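Local coordinates for tyrosine specific protein phosphatase (Trypanosoma cruzi, PDB 4AZ1) that probably removes phosphate from phosphotyrosine residues of other proteins, at residues A160-D165 against I169-L174. Sequence-based numbering, arbitrary orientation.
Sequences AYEVED and ITRRYL
Glu162 to Glu164 pair with Ile169 to Arg171 as the turn end of an antiparallel beta hairpin, formed by strands 151-164 and 169-177 toward one side of the large mixed sheet. Two hydrogen-bonded pairs flank the non-hydrogen-bonded pair Val163-Thr170. Glu162 and Arg171 exchange both of their backbone bonds, Arg171 N lying 2.7 Å from Glu162 O. Next to the turn, Glu164 N donates to Ile169 O at 2.8 Å, and the return bond from Ile169 N to Glu164 O is longer, 3.1 Å.

Beyond the last pair, the Tyr161 ring lies flat under the aliphatic stem of Arg172: CG of Arg172 stands 3.7 Å from the ring centroid, almost on the ring normal, a CH-pi contact. Extended from CG to NE, the arginine carries its guanidinium past the far edge of the ring, the two planes 86° apart. There Gln188 and Gln190 bind the guanidinium and Trp134 adds a cation-pi contact, while Tyr161 OH is tied to Pro135 O. CD2 of Leu174 meets the same ring near its plane, 3.7 Å from Tyr161 OH.

Strand 169-177 lies inside the mixed sheet of the protein tyrosine phosphatase fold, with strand 184-191 on its other flank. Glu162, Glu164, Ile169, Arg171 and Tyr173 share the face opposite Val163 and Thr170. Here Glu164, bent at chi2 (-69°), brings OE2 to the in-plane edge of the Arg171 guanidinium, a long salt bridge of 3.8 Å to NH1; Arg171 NH2 turns instead to Asn212 of helix 203-215. The Glu162 carboxylate crosses the phenol end of Tyr173, OE1 3.2 Å from OH, with the two planes 65° apart.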
loop_
_atom_site.group_PDB
_atom_site.type_symbol
_atom_site.label_atom_id
_atom_site.label_comp_id
_atom_site.label_asym_id
_atom_site.label_seq_id
_atom_site.Cartn_x
_atom_site.Cartn_y
_atom_site.Cartn_z
ATOM N N ALA A 160 20.292 6.099 13.162
ATOM C CA ALA A 160 20.319 4.830 12.421
ATOM C C ALA A 160 19.496 3.696 13.056
ATOM O O ALA A 160 19.199 3.719 14.260
ATOM C CB ALA A 160 21.755 4.379 12.207
ATOM N N TYR A 161 19.143 2.703 12.239
ATOM C CA TYR A 161 18.438 1.516 12.725
ATOM C C TYR A 161 19.291 0.845 13.793
ATOM O O TYR A 161 20.507 0.767 13.643
ATOM C CB TYR A 161 18.251 0.501 11.599
ATOM C CG TYR A 161 17.150 0.778 10.595
ATOM C CD1 TYR A 161 16.392 1.944 10.640
ATOM C CD2 TYR A 161 16.879 -0.144 9.586
ATOM C CE1 TYR A 161 15.383 2.181 9.702
ATOM C CE2 TYR A 161 15.880 0.078 8.643
ATOM C CZ TYR A 161 15.138 1.244 8.703
ATOM O OH TYR A 161 14.146 1.463 7.768
ATOM N N GLU A 162 18.667 0.353 14.863
ATOM C CA GLU A 162 19.417 -0.358 15.907
ATOM C C GLU A 162 19.032 -1.834 15.935
ATOM O O GLU A 162 17.850 -2.171 15.914
ATOM C CB GLU A 162 19.176 0.279 17.278
ATOM C CG GLU A 162 19.567 1.756 17.346
ATOM C CD GLU A 162 19.170 2.406 18.663
ATOM O OE1 GLU A 162 18.628 1.692 19.535
ATOM O OE2 GLU A 162 19.398 3.627 18.824
ATOM N N VAL A 163 20.028 -2.715 15.966
ATOM C CA VAL A 163 19.753 -4.143 16.012
ATOM C C VAL A 163 20.299 -4.706 17.309
ATOM O O VAL A 163 21.487 -4.558 17.603
ATOM C CB VAL A 163 20.390 -4.895 14.836
ATOM C CG1 VAL A 163 19.887 -6.335 14.812
ATOM C CG2 VAL A 163 20.060 -4.201 13.517
ATOM N N GLU A 164 19.425 -5.335 18.091
ATOM C CA GLU A 164 19.827 -5.935 19.363
ATOM C C GLU A 164 19.756 -7.454 19.194
ATOM O O GLU A 164 18.663 -8.034 19.225
ATOM C CB GLU A 164 18.888 -5.483 20.492
ATOM C CG GLU A 164 18.608 -3.986 20.540
ATOM C CD GLU A 164 19.827 -3.169 20.941
ATOM O OE1 GLU A 164 20.746 -3.738 21.572
ATOM O OE2 GLU A 164 19.862 -1.956 20.625
ATOM N N ASP A 165 20.915 -8.086 19.013
ATOM C CA ASP A 165 20.978 -9.489 18.609
ATOM C C ASP A 165 20.477 -10.447 19.684
ATOM O O ASP A 165 19.761 -11.402 19.376
ATOM C CB ASP A 165 22.407 -9.868 18.189
ATOM N N ILE A 169 15.608 -7.769 18.777
ATOM C CA ILE A 169 14.785 -6.593 18.588
ATOM C C ILE A 169 15.479 -5.680 17.597
ATOM O O ILE A 169 16.703 -5.505 17.657
ATOM C CB ILE A 169 14.539 -5.865 19.939
ATOM C CG1 ILE A 169 13.479 -6.621 20.768
ATOM C CG2 ILE A 169 14.109 -4.419 19.712
ATOM C CD1 ILE A 169 13.339 -6.106 22.208
ATOM N N THR A 170 14.707 -5.119 16.667
ATOM C CA THR A 170 15.244 -4.101 15.761
ATOM C C THR A 170 14.464 -2.825 15.971
ATOM O O THR A 170 13.228 -2.857 16.024
ATOM C CB THR A 170 15.164 -4.542 14.277
ATOM O OG1 THR A 170 16.049 -5.648 14.070
ATOM C CG2 THR A 170 15.613 -3.404 13.345
ATOM N N ARG A 171 15.175 -1.710 16.123
ATOM C CA ARG A 171 14.521 -0.411 16.276
ATOM C C ARG A 171 14.779 0.439 15.049
ATOM O O ARG A 171 15.935 0.664 14.675
ATOM C CB ARG A 171 15.015 0.306 17.536
ATOM C CG ARG A 171 14.723 -0.479 18.792
ATOM C CD ARG A 171 14.895 0.317 20.091
ATOM N NE ARG A 171 14.287 -0.459 21.175
ATOM C CZ ARG A 171 14.952 -1.297 21.969
ATOM N NH1 ARG A 171 16.271 -1.446 21.843
ATOM N NH2 ARG A 171 14.295 -1.974 22.903
ATOM N N ARG A 172 13.697 0.902 14.430
ATOM C CA ARG A 172 13.780 1.709 13.221
ATOM C C ARG A 172 13.198 3.082 13.520
ATOM O O ARG A 172 12.059 3.196 13.981
ATOM C CB ARG A 172 13.012 1.031 12.075
ATOM C CG ARG A 172 13.499 -0.393 11.760
ATOM C CD ARG A 172 12.775 -1.007 10.564
ATOM N NE ARG A 172 13.372 -2.288 10.194
ATOM C CZ ARG A 172 12.928 -3.483 10.591
ATOM N NH1 ARG A 172 11.863 -3.587 11.375
ATOM N NH2 ARG A 172 13.558 -4.581 10.197
ATOM N N TYR A 173 13.994 4.117 13.299
ATOM C CA TYR A 173 13.542 5.483 13.530
ATOM C C TYR A 173 13.195 6.055 12.163
ATOM O O TYR A 173 14.041 6.138 11.263
ATOM C CB TYR A 173 14.623 6.304 14.280
ATOM C CG TYR A 173 15.034 5.606 15.562
ATOM C CD1 TYR A 173 14.261 5.719 16.720
ATOM C CD2 TYR A 173 16.159 4.791 15.602
ATOM C CE1 TYR A 173 14.611 5.048 17.887
ATOM C CE2 TYR A 173 16.522 4.129 16.761
ATOM C CZ TYR A 173 15.741 4.258 17.900
ATOM O OH TYR A 173 16.095 3.600 19.053
ATOM N N LEU A 174 11.935 6.433 12.016
ATOM C CA LEU A 174 11.362 6.677 10.708
ATOM C C LEU A 174 10.750 8.072 10.610
ATOM O O LEU A 174 10.398 8.696 11.623
ATOM C CB LEU A 174 10.312 5.590 10.409
ATOM C CG LEU A 174 10.884 4.167 10.319
ATOM C CD1 LEU A 174 9.792 3.101 10.393
ATOM C CD2 LEU A 174 11.707 3.999 9.029
#